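Long-range contacts in intramolecular trans-sialidase (Macrobdella decora, PDB 3SLI), which cleaves sialic acid from sialoglycoconjugates by an intramolecular transfer that releases it as 2,7-anhydro-Neu5Ac: residues Phe110-Leu115 with Gly192-Gly197; Lys116-Asn121 with Ser179-Asp184; Leu386-Tyr391 with Val407-Asn412. All coordinates share one frame; numbering follows the deposited sequence.

Contact 1 of 3, residues Phe110-Leu115 with Gly192-Gly197; sequences FNTVAL and GVTTYG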
loop_
_atom_site.group_PDB
_atom_site.type_symbol
_atom_site.label_atom_id
_atom_site.label_comp_id
_atom_site.label_asym_id
_atom_site.label_seq_id
_atom_site.Cartn_x
_atom_site.Cartn_y
_atom_site.Cartn_z
ATOM N N PHE A 110 -17.650 -4.533 16.208
ATOM C CA PHE A 110 -17.001 -4.012 17.406
ATOM C C PHE A 110 -15.493 -3.903 17.245
ATOM O O PHE A 110 -14.858 -4.738 16.598
ATOM C CB PHE A 110 -17.287 -4.915 18.615
ATOM C CG PHE A 110 -18.633 -4.694 19.238
ATOM C CD1 PHE A 110 -19.771 -5.297 18.709
ATOM C CD2 PHE A 110 -18.763 -3.884 20.363
ATOM C CE1 PHE A 110 -21.027 -5.092 19.293
ATOM C CE2 PHE A 110 -20.007 -3.671 20.954
ATOM C CZ PHE A 110 -21.145 -4.276 20.420
ATOM N N ASN A 111 -14.924 -2.857 17.825
ATOM C CA ASN A 111 -13.486 -2.663 17.810
ATOM C C ASN A 111 -13.130 -2.621 19.291
ATOM O O ASN A 111 -13.970 -2.249 20.121
ATOM C CB ASN A 111 -13.092 -1.339 17.137
ATOM C CG ASN A 111 -13.394 -1.325 15.638
ATOM O OD1 ASN A 111 -14.532 -1.105 15.224
ATOM N ND2 ASN A 111 -12.368 -1.532 14.826
ATOM N N THR A 112 -11.924 -3.045 19.631
ATOM C CA THR A 112 -11.487 -3.040 21.017
ATOM C C THR A 112 -10.245 -2.168 21.091
ATOM O O THR A 112 -9.252 -2.415 20.397
ATOM C CB THR A 112 -11.196 -4.473 21.516
ATOM O OG1 THR A 112 -12.268 -5.341 21.115
ATOM C CG2 THR A 112 -11.085 -4.493 23.048
ATOM N N VAL A 113 -10.309 -1.138 21.929
ATOM C CA VAL A 113 -9.206 -0.193 22.072
ATOM C C VAL A 113 -8.743 -0.037 23.524
ATOM O O VAL A 113 -9.454 -0.430 24.457
ATOM C CB VAL A 113 -9.615 1.197 21.494
ATOM C CG1 VAL A 113 -10.183 1.020 20.101
ATOM C CG2 VAL A 113 -10.647 1.885 22.394
ATOM N N ALA A 114 -7.561 0.547 23.701
ATOM C CA ALA A 114 -7.001 0.760 25.029
ATOM C C ALA A 114 -6.008 1.903 25.064
ATOM O O ALA A 114 -5.260 2.134 24.111
ATOM C CB ALA A 114 -6.316 -0.513 25.540
ATOM N N LEU A 115 -6.026 2.635 26.169
ATOM C CA LEU A 115 -5.088 3.716 26.380
ATOM C C LEU A 115 -4.400 3.402 27.699
ATOM O O LEU A 115 -5.059 3.118 28.704
ATOM C CB LEU A 115 -5.781 5.075 26.492
ATOM C CG LEU A 115 -4.752 6.068 27.037
ATOM C CD1 LEU A 115 -3.894 6.611 25.910
ATOM C CD2 LEU A 115 -5.413 7.158 27.822
ATOM N N GLY A 192 -6.827 -7.624 21.059
ATOM C CA GLY A 192 -6.771 -8.554 19.941
ATOM C C GLY A 192 -7.974 -9.466 19.780
ATOM O O GLY A 192 -8.028 -10.277 18.851
ATOM N N VAL A 193 -8.955 -9.324 20.663
ATOM C CA VAL A 193 -10.151 -10.145 20.605
ATOM C C VAL A 193 -11.041 -9.806 19.399
ATOM O O VAL A 193 -11.972 -10.550 19.070
ATOM C CB VAL A 193 -10.935 -10.060 21.936
ATOM C CG1 VAL A 193 -11.756 -8.782 22.013
ATOM C CG2 VAL A 193 -11.794 -11.291 22.115
ATOM N N THR A 194 -10.780 -8.668 18.760
ATOM C CA THR A 194 -11.541 -8.276 17.578
ATOM C C THR A 194 -10.578 -7.884 16.461
ATOM O O THR A 194 -9.790 -6.952 16.610
ATOM C CB THR A 194 -12.513 -7.089 17.849
ATOM O OG1 THR A 194 -11.812 -6.017 18.496
ATOM C CG2 THR A 194 -13.707 -7.534 18.686
ATOM N N THR A 195 -10.577 -8.660 15.382
ATOM C CA THR A 195 -9.730 -8.379 14.223
ATOM C C THR A 195 -10.559 -8.730 12.994
ATOM O O THR A 195 -11.445 -9.590 13.064
ATOM C CB THR A 195 -8.407 -9.202 14.214
ATOM O OG1 THR A 195 -8.705 -10.603 14.196
ATOM C CG2 THR A 195 -7.536 -8.866 15.427
ATOM N N TYR A 196 -10.305 -8.035 11.886
ATOM C CA TYR A 196 -11.045 -8.264 10.649
ATOM C C TYR A 196 -10.067 -8.319 9.483
ATOM O O TYR A 196 -9.181 -7.470 9.360
ATOM C CB TYR A 196 -12.092 -7.164 10.452
ATOM C CG TYR A 196 -13.007 -7.028 11.654
ATOM C CD1 TYR A 196 -12.659 -6.206 12.732
ATOM C CD2 TYR A 196 -14.162 -7.791 11.761
ATOM C CE1 TYR A 196 -13.438 -6.162 13.893
ATOM C CE2 TYR A 196 -14.949 -7.756 12.911
ATOM C CZ TYR A 196 -14.580 -6.944 13.978
ATOM O OH TYR A 196 -15.339 -6.943 15.131
ATOM N N GLY A 197 -10.224 -9.335 8.641
ATOM C CA GLY A 197 -9.326 -9.511 7.515
ATOM C C GLY A 197 -8.007 -10.010 8.064
ATOM O O GLY A 197 -7.846 -10.102 9.285
HETATM O O HOH W 1 -18.360 -7.296 15.953
#
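Thr112 and Thr194 meet hydroxyl to hydroxyl, their side chains crossing at about a right angle with the two OG1 atoms 2.7 Å apart, a probable hydrogen bond. Thr194 holds OG1 between its own backbone N and carbonyl carbon (chi1 50°), which turns it in toward strand 107-118, while its CG2 methyl lies 3.6 Å from Thr112 OG1. Val193 CG1 also touches Thr112 OG1. This is the close-packed part of the contact. Asn129 OD1 accepts hydrogen bonds from both Thr112 N and Thr194 OG1, tying the two threonines to one side chain. Two residues after Thr194, Tyr196 OH gives its proton to Phe110 O at 2.7 Å, reaching a lone pair in the carbonyl plane with a C=O...O angle of 139°. The other flank is looser and wetter. There one water takes a bond from Phe110 N at 2.9 Å and gives one to Tyr196 OH at 3.2 Å, while the phenyl ring of Phe110 leads away from the loop. The loop 192-197 leads from helix 184-191 of the lectin-like domain toward the propeller, and its attachment to the strand relies on directed hydroxyl bonds more than on apolar burial.

Contact 2 of 3, residues Lys116-Asn121 with Ser179-Asp184; sequences KADAAN and SNALSD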
loop_
_atom_site.group_PDB
_atom_site.type_symbol
_atom_site.label_atom_id
_atom_site.label_comp_id
_atom_site.label_asym_id
_atom_site.label_seq_id
_atom_site.Cartn_x
_atom_site.Cartn_y
_atom_site.Cartn_z
ATOM N N LYS A 116 -3.082 3.459 27.686
ATOM C CA LYS A 116 -2.291 3.204 28.871
ATOM C C LYS A 116 -1.531 4.486 29.234
ATOM O O LYS A 116 -0.811 5.045 28.395
ATOM C CB LYS A 116 -1.323 2.057 28.575
ATOM C CG LYS A 116 -0.237 1.814 29.597
ATOM C CD LYS A 116 0.682 0.735 29.050
ATOM C CE LYS A 116 1.880 0.523 29.923
ATOM N NZ LYS A 116 2.667 -0.635 29.415
ATOM N N ALA A 117 -1.761 4.985 30.450
ATOM C CA ALA A 117 -1.092 6.188 30.956
ATOM C C ALA A 117 -0.163 5.699 32.068
ATOM O O ALA A 117 -0.589 5.466 33.201
ATOM C CB ALA A 117 -2.114 7.193 31.498
ATOM N N ASP A 118 1.105 5.550 31.710
ATOM C CA ASP A 118 2.150 5.021 32.578
ATOM C C ASP A 118 2.978 6.116 33.256
ATOM O O ASP A 118 3.936 6.630 32.671
ATOM C CB ASP A 118 3.047 4.134 31.700
ATOM C CG ASP A 118 4.015 3.272 32.483
ATOM O OD1 ASP A 118 4.299 3.547 33.668
ATOM O OD2 ASP A 118 4.517 2.307 31.869
ATOM N N ALA A 119 2.653 6.416 34.511
ATOM C CA ALA A 119 3.371 7.441 35.266
ATOM C C ALA A 119 4.849 7.111 35.462
ATOM O O ALA A 119 5.712 7.953 35.235
ATOM C CB ALA A 119 2.698 7.675 36.610
ATOM N N ALA A 120 5.138 5.872 35.846
ATOM C CA ALA A 120 6.514 5.432 36.083
ATOM C C ALA A 120 7.417 5.622 34.869
ATOM O O ALA A 120 8.585 5.987 35.002
ATOM C CB ALA A 120 6.529 3.968 36.524
ATOM N N ASN A 121 6.883 5.374 33.680
ATOM C CA ASN A 121 7.684 5.526 32.476
ATOM C C ASN A 121 7.393 6.818 31.724
ATOM O O ASN A 121 7.977 7.061 30.666
ATOM C CB ASN A 121 7.520 4.306 31.571
ATOM C CG ASN A 121 8.185 3.067 32.150
ATOM O OD1 ASN A 121 9.385 3.057 32.396
ATOM N ND2 ASN A 121 7.404 2.028 32.389
ATOM N N SER A 179 -6.613 1.744 37.770
ATOM C CA SER A 179 -5.761 2.803 38.296
ATOM C C SER A 179 -4.308 2.471 37.966
ATOM O O SER A 179 -3.441 3.346 37.950
ATOM C CB SER A 179 -5.912 2.904 39.817
ATOM O OG SER A 179 -5.477 1.704 40.436
ATOM N N ASN A 180 -4.043 1.188 37.747
ATOM C CA ASN A 180 -2.702 0.698 37.436
ATOM C C ASN A 180 -2.427 0.620 35.929
ATOM O O ASN A 180 -3.355 0.553 35.115
ATOM C CB ASN A 180 -2.489 -0.682 38.084
ATOM C CG ASN A 180 -3.565 -1.684 37.701
ATOM O OD1 ASN A 180 -4.744 -1.472 37.959
ATOM N ND2 ASN A 180 -3.159 -2.789 37.092
ATOM N N ALA A 181 -1.152 0.631 35.562
ATOM C CA ALA A 181 -0.762 0.553 34.156
ATOM C C ALA A 181 -0.524 -0.904 33.746
ATOM O O ALA A 181 0.461 -1.517 34.162
ATOM C CB ALA A 181 0.492 1.398 33.914
ATOM N N LEU A 182 -1.438 -1.466 32.960
ATOM C CA LEU A 182 -1.302 -2.851 32.504
ATOM C C LEU A 182 -0.147 -2.933 31.499
ATOM O O LEU A 182 0.257 -1.922 30.943
ATOM C CB LEU A 182 -2.613 -3.350 31.878
ATOM C CG LEU A 182 -3.879 -3.392 32.746
ATOM C CD1 LEU A 182 -5.040 -3.967 31.954
ATOM C CD2 LEU A 182 -3.658 -4.226 33.996
ATOM N N SER A 183 0.419 -4.119 31.302
ATOM C CA SER A 183 1.537 -4.263 30.369
ATOM C C SER A 183 1.056 -4.242 28.922
ATOM O O SER A 183 -0.110 -4.533 28.644
ATOM C CB SER A 183 2.312 -5.562 30.627
ATOM O OG SER A 183 1.544 -6.710 30.284
ATOM N N ASP A 184 1.969 -3.937 28.004
ATOM C CA ASP A 184 1.641 -3.900 26.579
ATOM C C ASP A 184 1.116 -5.266 26.147
ATOM O O ASP A 184 0.168 -5.368 25.368
ATOM C CB ASP A 184 2.879 -3.537 25.750
ATOM C CG ASP A 184 3.380 -2.117 26.014
ATOM O OD1 ASP A 184 2.633 -1.289 26.583
ATOM O OD2 ASP A 184 4.533 -1.827 25.643
#
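Lys116 reaches Asp184 in a salt bridge, NZ lying 2.9 Å from OD1 and meeting it from above the carboxylate plane, 54° out of it. The ammonium also makes a weak hydrogen bond to Leu182 O at 3.1 Å, and CE passes equally near that carbonyl, so the end of the lysine lies across the backbone of the loop. A fully extended chain, with CG anti to the backbone N (chi1 169°), carries the charge this far from the strand. Nearer the strand end, Ala181 sets its CB methyl 4.2 Å from both CA and CG of Asp118. In the next shell Asp184 OD2 is bridged to Arg125, so the carboxylate links two cations from neighbouring strands 107-118 and 123-128. Thr38 OG1 bonds to Asn180 O and Leu182 N, fixing the loop, and Leu187 of helix 184-191 packs on Lys116. Asp118 is steadied by Asn121, whose ND2 donates almost straight to OD2 at 2.9 Å, while its backbone N bonds to OD1. An Asx motif thus marks the turn between these strands of the concanavalin-like domain, and Ser183, at the N-cap of helix 184-191, caps a backbone N with its side chain while its own N bonds to Glu186 OE2, consistent with a capping box.

Contact 3 of 3, residues Leu386-Tyr391 with Val407-Asn412; sequences LTCKQY and VDVNMN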
loop_
_atom_site.group_PDB
_atom_site.type_symbol
_atom_site.label_atom_id
_atom_site.label_comp_id
_atom_site.label_asym_id
_atom_site.label_seq_id
_atom_site.Cartn_x
_atom_site.Cartn_y
_atom_site.Cartn_z
ATOM N N LEU A 386 33.759 -7.477 -7.120
ATOM C CA LEU A 386 33.980 -6.159 -6.529
ATOM C C LEU A 386 32.972 -5.932 -5.404
ATOM O O LEU A 386 31.845 -6.429 -5.463
ATOM C CB LEU A 386 33.827 -5.062 -7.590
ATOM C CG LEU A 386 35.088 -4.512 -8.264
ATOM C CD1 LEU A 386 35.956 -5.651 -8.752
ATOM C CD2 LEU A 386 34.708 -3.578 -9.409
ATOM N N THR A 387 33.377 -5.186 -4.381
ATOM C CA THR A 387 32.497 -4.908 -3.254
ATOM C C THR A 387 32.572 -3.446 -2.846
ATOM O O THR A 387 33.461 -2.705 -3.269
ATOM C CB THR A 387 32.863 -5.754 -1.998
ATOM O OG1 THR A 387 34.205 -5.455 -1.586
ATOM C CG2 THR A 387 32.734 -7.245 -2.272
ATOM N N CYS A 388 31.621 -3.046 -2.016
ATOM C CA CYS A 388 31.553 -1.702 -1.476
ATOM C C CYS A 388 30.803 -1.829 -0.160
ATOM O O CYS A 388 30.169 -2.854 0.101
ATOM C CB CYS A 388 30.844 -0.739 -2.442
ATOM S SG CYS A 388 29.277 -1.315 -3.143
ATOM N N LYS A 389 30.925 -0.819 0.689
ATOM C CA LYS A 389 30.274 -0.828 1.990
ATOM C C LYS A 389 28.779 -0.540 1.893
ATOM O O LYS A 389 28.347 0.319 1.114
ATOM C CB LYS A 389 30.934 0.198 2.918
ATOM C CG LYS A 389 32.402 -0.072 3.207
ATOM C CD LYS A 389 32.583 -1.396 3.928
ATOM C CE LYS A 389 34.046 -1.660 4.261
ATOM N NZ LYS A 389 34.239 -3.019 4.843
ATOM N N GLN A 390 28.001 -1.275 2.680
ATOM C CA GLN A 390 26.559 -1.115 2.734
ATOM C C GLN A 390 26.249 0.088 3.619
ATOM O O GLN A 390 26.952 0.348 4.604
ATOM C CB GLN A 390 25.925 -2.372 3.327
ATOM C CG GLN A 390 24.421 -2.299 3.536
ATOM C CD GLN A 390 23.857 -3.610 4.023
ATOM O OE1 GLN A 390 24.015 -3.965 5.187
ATOM N NE2 GLN A 390 23.213 -4.351 3.129
ATOM N N TYR A 391 25.211 0.828 3.256
ATOM C CA TYR A 391 24.801 2.003 4.012
ATOM C C TYR A 391 23.717 1.691 5.025
ATOM O O TYR A 391 22.927 0.752 4.856
ATOM C CB TYR A 391 24.269 3.090 3.072
ATOM C CG TYR A 391 25.326 3.975 2.459
ATOM C CD1 TYR A 391 26.146 3.510 1.436
ATOM C CD2 TYR A 391 25.498 5.285 2.896
ATOM C CE1 TYR A 391 27.110 4.323 0.864
ATOM C CE2 TYR A 391 26.459 6.110 2.333
ATOM C CZ TYR A 391 27.261 5.622 1.316
ATOM O OH TYR A 391 28.214 6.432 0.749
ATOM N N VAL A 407 29.926 -3.436 6.679
ATOM C CA VAL A 407 29.418 -4.604 5.968
ATOM C C VAL A 407 29.688 -4.477 4.466
ATOM O O VAL A 407 29.334 -3.470 3.846
ATOM C CB VAL A 407 27.897 -4.777 6.184
ATOM C CG1 VAL A 407 27.377 -5.964 5.384
ATOM C CG2 VAL A 407 27.593 -4.958 7.667
ATOM N N ASP A 408 30.321 -5.494 3.888
ATOM C CA ASP A 408 30.628 -5.497 2.460
ATOM C C ASP A 408 29.540 -6.182 1.652
ATOM O O ASP A 408 29.076 -7.267 2.010
ATOM C CB ASP A 408 31.957 -6.206 2.184
ATOM C CG ASP A 408 33.152 -5.395 2.620
ATOM O OD1 ASP A 408 33.549 -4.465 1.883
ATOM O OD2 ASP A 408 33.697 -5.691 3.699
ATOM N N VAL A 409 29.123 -5.535 0.570
ATOM C CA VAL A 409 28.112 -6.090 -0.325
ATOM C C VAL A 409 28.691 -6.010 -1.727
ATOM O O VAL A 409 29.570 -5.182 -2.005
ATOM C CB VAL A 409 26.762 -5.312 -0.277
ATOM C CG1 VAL A 409 26.113 -5.463 1.090
ATOM C CG2 VAL A 409 26.971 -3.843 -0.624
ATOM N N ASN A 410 28.233 -6.892 -2.604
ATOM C CA ASN A 410 28.719 -6.893 -3.972
ATOM C C ASN A 410 28.360 -5.588 -4.672
ATOM O O ASN A 410 27.233 -5.097 -4.562
ATOM C CB ASN A 410 28.158 -8.085 -4.743
ATOM C CG ASN A 410 28.746 -9.408 -4.287
ATOM O OD1 ASN A 410 28.070 -10.435 -4.305
ATOM N ND2 ASN A 410 30.017 -9.399 -3.911
ATOM N N MET A 411 29.347 -5.013 -5.351
ATOM C CA MET A 411 29.176 -3.766 -6.089
ATOM C C MET A 411 28.287 -4.027 -7.300
ATOM O O MET A 411 28.629 -4.833 -8.159
ATOM C CB MET A 411 30.534 -3.253 -6.550
ATOM C CG MET A 411 30.485 -1.920 -7.247
ATOM S SD MET A 411 32.123 -1.396 -7.720
ATOM C CE MET A 411 32.753 -0.741 -6.153
ATOM N N ASN A 412 27.154 -3.339 -7.364
ATOM C CA ASN A 412 26.195 -3.500 -8.451
ATOM C C ASN A 412 26.158 -2.215 -9.289
ATOM O O ASN A 412 26.332 -1.116 -8.748
ATOM C CB ASN A 412 24.822 -3.804 -7.848
ATOM C CG ASN A 412 23.779 -4.107 -8.886
ATOM O OD1 ASN A 412 23.273 -3.204 -9.550
ATOM N ND2 ASN A 412 23.430 -5.377 -9.021
#
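A bend in the Lys389 chain (chi2 -62°) folds its amine back over Asp408, while Met411, extended as far as SD and then turned at chi3 (-80°), brings SD against Leu386, the two side chains crossing at a slant, and its methyl over the backbone of Thr387. NZ and Asp408 OD2 stand 3.0 Å apart in a salt bridge that approaches from above the carboxylate plane, and the same amine also bonds to Asp406 O, so two acceptors grip it at the surface. At the far end Met411 SD lies 3.8 Å from Leu386 CD2, and its CE comes 3.6 Å from Thr387 O.

The backbones pair along the whole contact as an antiparallel ladder. Cys388 and Val409 form the hydrogen-bonded pair, with Val409 N to Cys388 O at 2.9 Å and Cys388 N to Val409 O at 3.0 Å. Gln390 N continues the ladder to Val407 O at 2.8 Å, and Met411 N closes it on Leu386 O. Strand 384-396 also pairs with strand 399-405, so strand 407-410 extends the returning arm of one long hairpin beyond an interruption at Asp406, where Thr405 OG1 bonds to both Gln390 O and Val407 N. The hairpin belongs to the irregular antiparallel sheet that the chain builds between propeller strands 307-314 and 427-433, themselves paired.

Lys389 and Asp408 share one face of the ladder; Cys388 and Val409 lie on the other, where Cys388 SG comes 4.1 Å from Met411 CB. Thr387 and Asn410 form a non-hydrogen-bonded pair from which the side chains diverge. The extended Gln390 side chain crosses that of Val409 at about a right angle, with NE2 3.7 Å from Val409 CG1 and hydrogen-bonded beyond the ladder to Asp267 O.

In the fold
Contacts 1 and 2 adjoin along strand 107-118, their centres 20 Å apart, and contact 2 is nested inside the loop that contact 1 closes. Between them they attach both ends of one excursion to the same strand: the run into helix 184-191 at contact 2, and the chain leaving that helix for the propeller at contact 1. Contact 3 comes later in the sequence and stands apart, its centre 44 Å from that of contact 1 and 45 Å from that of contact 2, with nearest atoms about 32 and 28 Å away. The bound 2,7-anhydro-Neu5Ac lies in the propeller, and none of the three contacts includes it.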